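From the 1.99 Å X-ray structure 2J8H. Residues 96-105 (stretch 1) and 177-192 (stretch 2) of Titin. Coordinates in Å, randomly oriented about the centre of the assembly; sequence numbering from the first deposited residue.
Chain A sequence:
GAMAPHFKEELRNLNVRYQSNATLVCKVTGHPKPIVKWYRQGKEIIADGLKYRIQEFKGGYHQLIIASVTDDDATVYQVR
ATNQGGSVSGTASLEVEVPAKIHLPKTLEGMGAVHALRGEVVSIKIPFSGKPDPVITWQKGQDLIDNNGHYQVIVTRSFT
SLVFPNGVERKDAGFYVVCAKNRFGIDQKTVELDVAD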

# COMPACT_ATOMS: atom_id res chain seq x y z
N VAL A 96 -1.38 12.47 -12.25
CA VAL A 96 -1.06 11.71 -11.06
C VAL A 96 -1.02 12.67 -9.91
O VAL A 96 -0.27 13.65 -9.93
CB VAL A 96 0.27 10.93 -11.19
CG1 VAL A 96 0.61 10.22 -9.87
CG2 VAL A 96 0.20 9.93 -12.36
N GLU A 97 -1.84 12.39 -8.91
CA GLU A 97 -2.00 13.26 -7.77
C GLU A 97 -0.95 12.86 -6.75
O GLU A 97 -0.86 11.69 -6.37
CB GLU A 97 -3.39 13.12 -7.14
CG GLU A 97 -4.56 13.04 -8.15
CD GLU A 97 -5.88 12.67 -7.47
OE1 GLU A 97 -5.87 11.90 -6.47
OE2 GLU A 97 -6.92 13.17 -7.94
N VAL A 98 -0.13 13.82 -6.34
CA VAL A 98 0.89 13.56 -5.33
C VAL A 98 0.68 14.61 -4.25
O VAL A 98 0.82 15.81 -4.51
CB VAL A 98 2.31 13.68 -5.91
CG1 VAL A 98 3.35 13.31 -4.86
CG2 VAL A 98 2.46 12.82 -7.18
N PRO A 99 0.29 14.18 -3.05
CA PRO A 99 0.12 15.12 -1.94
C PRO A 99 1.39 15.91 -1.66
O PRO A 99 2.49 15.35 -1.80
CB PRO A 99 -0.20 14.20 -0.76
CG PRO A 99 -0.81 13.04 -1.38
CD PRO A 99 -0.05 12.81 -2.63
N ALA A 100 1.26 17.17 -1.27
CA ALA A 100 2.45 17.96 -0.92
C ALA A 100 3.12 17.30 0.25
O ALA A 100 2.45 16.98 1.23
CB ALA A 100 2.10 19.41 -0.59
N LYS A 101 4.44 17.14 0.18
CA LYS A 101 5.16 16.44 1.22
C LYS A 101 6.57 16.95 1.30
O LYS A 101 7.22 17.17 0.29
CB LYS A 101 5.12 14.92 0.94
CG LYS A 101 5.76 14.04 2.01
CD LYS A 101 4.91 13.89 3.26
CE LYS A 101 5.74 13.32 4.49
NZ LYS A 101 6.60 14.35 5.19
N ILE A 102 7.03 17.17 2.52
CA ILE A 102 8.41 17.58 2.78
C ILE A 102 9.18 16.33 3.19
O ILE A 102 8.68 15.56 4.01
CB ILE A 102 8.49 18.60 3.93
CG1 ILE A 102 7.82 19.91 3.57
CG2 ILE A 102 9.94 18.85 4.32
CD1 ILE A 102 8.35 20.55 2.32
N HIS A 103 10.36 16.14 2.62
CA HIS A 103 11.17 14.94 2.85
C HIS A 103 12.51 15.32 3.45
O HIS A 103 13.45 15.63 2.72
CB HIS A 103 11.48 14.22 1.54
CG HIS A 103 10.27 13.89 0.73
ND1 HIS A 103 9.35 12.96 1.13
CD2 HIS A 103 9.85 14.36 -0.47
CE1 HIS A 103 8.39 12.87 0.22
NE2 HIS A 103 8.67 13.72 -0.76
N LEU A 104 12.62 15.27 4.77
CA LEU A 104 13.89 15.53 5.44
C LEU A 104 14.84 14.35 5.29
O LEU A 104 14.56 13.25 5.80
CB LEU A 104 13.66 15.79 6.92
CG LEU A 104 12.87 17.02 7.34
CD1 LEU A 104 12.81 17.05 8.89
CD2 LEU A 104 13.43 18.31 6.75
N PRO A 105 15.98 14.54 4.62
CA PRO A 105 16.93 13.43 4.52
C PRO A 105 17.43 12.90 5.87
O PRO A 105 17.48 11.69 6.10
CB PRO A 105 18.08 14.04 3.73
CG PRO A 105 17.48 15.16 2.97
CD PRO A 105 16.44 15.72 3.88
N VAL A 177 10.95 26.75 9.72
CA VAL A 177 9.84 25.91 9.34
C VAL A 177 9.63 26.04 7.83
O VAL A 177 9.51 27.14 7.32
CB VAL A 177 8.56 26.30 10.09
CG1 VAL A 177 7.41 25.42 9.65
CG2 VAL A 177 8.79 26.19 11.61
N VAL A 178 9.64 24.91 7.13
CA VAL A 178 9.36 24.88 5.69
C VAL A 178 8.04 24.12 5.50
O VAL A 178 7.78 23.10 6.17
CB VAL A 178 10.49 24.21 4.90
CG1 VAL A 178 10.78 22.82 5.43
CG2 VAL A 178 10.17 24.20 3.37
N CYS A 179 7.20 24.65 4.62
CA CYS A 179 5.88 24.11 4.43
C CYS A 179 5.59 24.00 2.95
O CYS A 179 5.95 24.89 2.19
CB CYS A 179 4.90 25.02 5.16
SG CYS A 179 3.15 24.54 5.08
N ALA A 180 4.98 22.88 2.54
CA ALA A 180 4.54 22.66 1.17
C ALA A 180 3.03 22.43 1.22
O ALA A 180 2.56 21.64 2.04
CB ALA A 180 5.25 21.44 0.56
N LYS A 181 2.30 23.13 0.36
CA LYS A 181 0.84 23.03 0.27
C LYS A 181 0.41 22.84 -1.18
O LYS A 181 0.85 23.56 -2.07
CB LYS A 181 0.15 24.32 0.74
CG LYS A 181 0.49 24.82 2.12
CD LYS A 181 0.34 26.36 2.23
CE LYS A 181 0.60 26.87 3.66
NZ LYS A 181 2.02 26.77 4.13
N ASN A 182 -0.48 21.88 -1.41
CA ASN A 182 -1.30 21.87 -2.62
C ASN A 182 -2.69 21.39 -2.27
O ASN A 182 -3.03 21.28 -1.09
CB ASN A 182 -0.64 21.05 -3.76
CG ASN A 182 -0.55 19.57 -3.47
OD1 ASN A 182 -1.09 19.05 -2.49
ND2 ASN A 182 0.16 18.87 -4.35
N ARG A 183 -3.50 21.11 -3.30
CA ARG A 183 -4.88 20.73 -3.08
C ARG A 183 -5.05 19.40 -2.35
O ARG A 183 -6.11 19.14 -1.82
CB ARG A 183 -5.65 20.70 -4.43
CG ARG A 183 -5.18 19.61 -5.42
CD ARG A 183 -6.01 19.61 -6.69
NE ARG A 183 -5.88 20.87 -7.43
CZ ARG A 183 -6.39 21.07 -8.64
NH1 ARG A 183 -7.06 20.10 -9.27
NH2 ARG A 183 -6.23 22.26 -9.23
N PHE A 184 -4.02 18.57 -2.32
CA PHE A 184 -4.12 17.27 -1.70
C PHE A 184 -3.54 17.24 -0.29
O PHE A 184 -3.50 16.18 0.34
CB PHE A 184 -3.47 16.20 -2.59
CG PHE A 184 -4.11 16.12 -3.95
CD1 PHE A 184 -5.43 15.69 -4.08
CD2 PHE A 184 -3.43 16.53 -5.08
CE1 PHE A 184 -6.04 15.64 -5.33
CE2 PHE A 184 -4.05 16.47 -6.32
CZ PHE A 184 -5.35 16.03 -6.44
N GLY A 185 -3.08 18.39 0.19
CA GLY A 185 -2.62 18.48 1.57
C GLY A 185 -1.50 19.47 1.81
O GLY A 185 -0.89 19.99 0.88
N ILE A 186 -1.27 19.69 3.09
CA ILE A 186 -0.24 20.56 3.59
C ILE A 186 0.70 19.72 4.43
O ILE A 186 0.27 18.89 5.22
CB ILE A 186 -0.87 21.60 4.50
CG1 ILE A 186 -1.92 22.36 3.69
CG2 ILE A 186 0.21 22.53 5.08
CD1 ILE A 186 -2.47 23.56 4.36
N ASP A 187 1.99 19.94 4.26
CA ASP A 187 2.98 19.29 5.12
C ASP A 187 4.00 20.36 5.51
O ASP A 187 4.30 21.24 4.71
CB ASP A 187 3.68 18.20 4.32
CG ASP A 187 4.46 17.21 5.19
OD1 ASP A 187 4.01 16.93 6.30
OD2 ASP A 187 5.51 16.71 4.73
N GLN A 188 4.51 20.27 6.74
CA GLN A 188 5.58 21.13 7.23
C GLN A 188 6.56 20.35 8.07
O GLN A 188 6.23 19.29 8.62
CB GLN A 188 5.03 22.33 8.01
CG GLN A 188 4.58 22.07 9.41
CD GLN A 188 4.26 23.36 10.17
OE1 GLN A 188 3.55 24.24 9.66
NE2 GLN A 188 4.79 23.48 11.37
N LYS A 189 7.77 20.86 8.13
CA LYS A 189 8.83 20.28 8.92
C LYS A 189 9.67 21.43 9.45
O LYS A 189 9.64 22.53 8.91
CB LYS A 189 9.71 19.33 8.10
CG LYS A 189 9.04 18.03 7.62
CD LYS A 189 8.71 17.12 8.78
CE LYS A 189 7.77 16.01 8.38
NZ LYS A 189 6.40 16.52 7.99
N THR A 190 10.40 21.17 10.52
CA THR A 190 11.25 22.14 11.15
C THR A 190 12.69 21.68 11.03
O THR A 190 12.98 20.49 11.10
CB THR A 190 10.85 22.30 12.61
OG1 THR A 190 9.50 22.78 12.65
CG2 THR A 190 11.76 23.28 13.37
N VAL A 191 13.58 22.65 10.89
CA VAL A 191 15.02 22.43 10.90
C VAL A 191 15.64 23.36 11.95
O VAL A 191 15.38 24.57 11.93
CB VAL A 191 15.63 22.81 9.54
CG1 VAL A 191 17.13 22.62 9.55
CG2 VAL A 191 14.99 22.00 8.43
N GLU A 192 16.41 22.80 12.88
CA GLU A 192 17.14 23.64 13.82
C GLU A 192 18.53 23.93 13.28
O GLU A 192 19.27 23.01 12.92
CB GLU A 192 17.26 23.00 15.20
CG GLU A 192 18.04 23.93 16.13
CD GLU A 192 18.11 23.45 17.55
OE1 GLU A 192 17.66 22.31 17.81
OE2 GLU A 192 18.62 24.22 18.39

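A strand can dock on a hairpin without sharing its backbone ladder, with side chains of the hairpin supplying hydrogen-bond partners instead, and this titin contact illustrates the principle. Strands 177-182 and 185-192 pair through backbone hydrogen bonds and are joined by a type I turn from Asn 182 to Gly 185, while strand 96-102 runs nearly antiparallel to the first and nearly parallel to the second.

Every hydrogen bond across the contact uses a hairpin side chain. The amide of Asn 182 reads the backbone in both senses: ND2 donates to Val 98 O (3.1 Å), and OD1 accepts from Ala 100 N (3.2 Å) while also receiving Phe 184 N (3.0 Å) within the turn. Asp 187 OD2 accepts from Ile 102 N at 2.7 Å, almost linearly.

Charge reinforces that anchor. Lys 101 points its CA-to-CB bond away, yet its chain curls back so that NZ forms a salt bridge with Asp 187 OD2 (2.6 Å). Lys 189 NZ bridges Asp 187 OD1 (3.0 Å), so one carboxylate serves two ammonium groups.

Apolar packing fills the remainder. Ala 100 CB lies 3.9 Å from Ala 180 CB, and Ile 102 CD1 reaches the same methyl at 3.7 Å. At the turn, Glu 97 CB sits over one face of the Phe 184 ring, 3.8 Å from its centroid, a CH-pi contact.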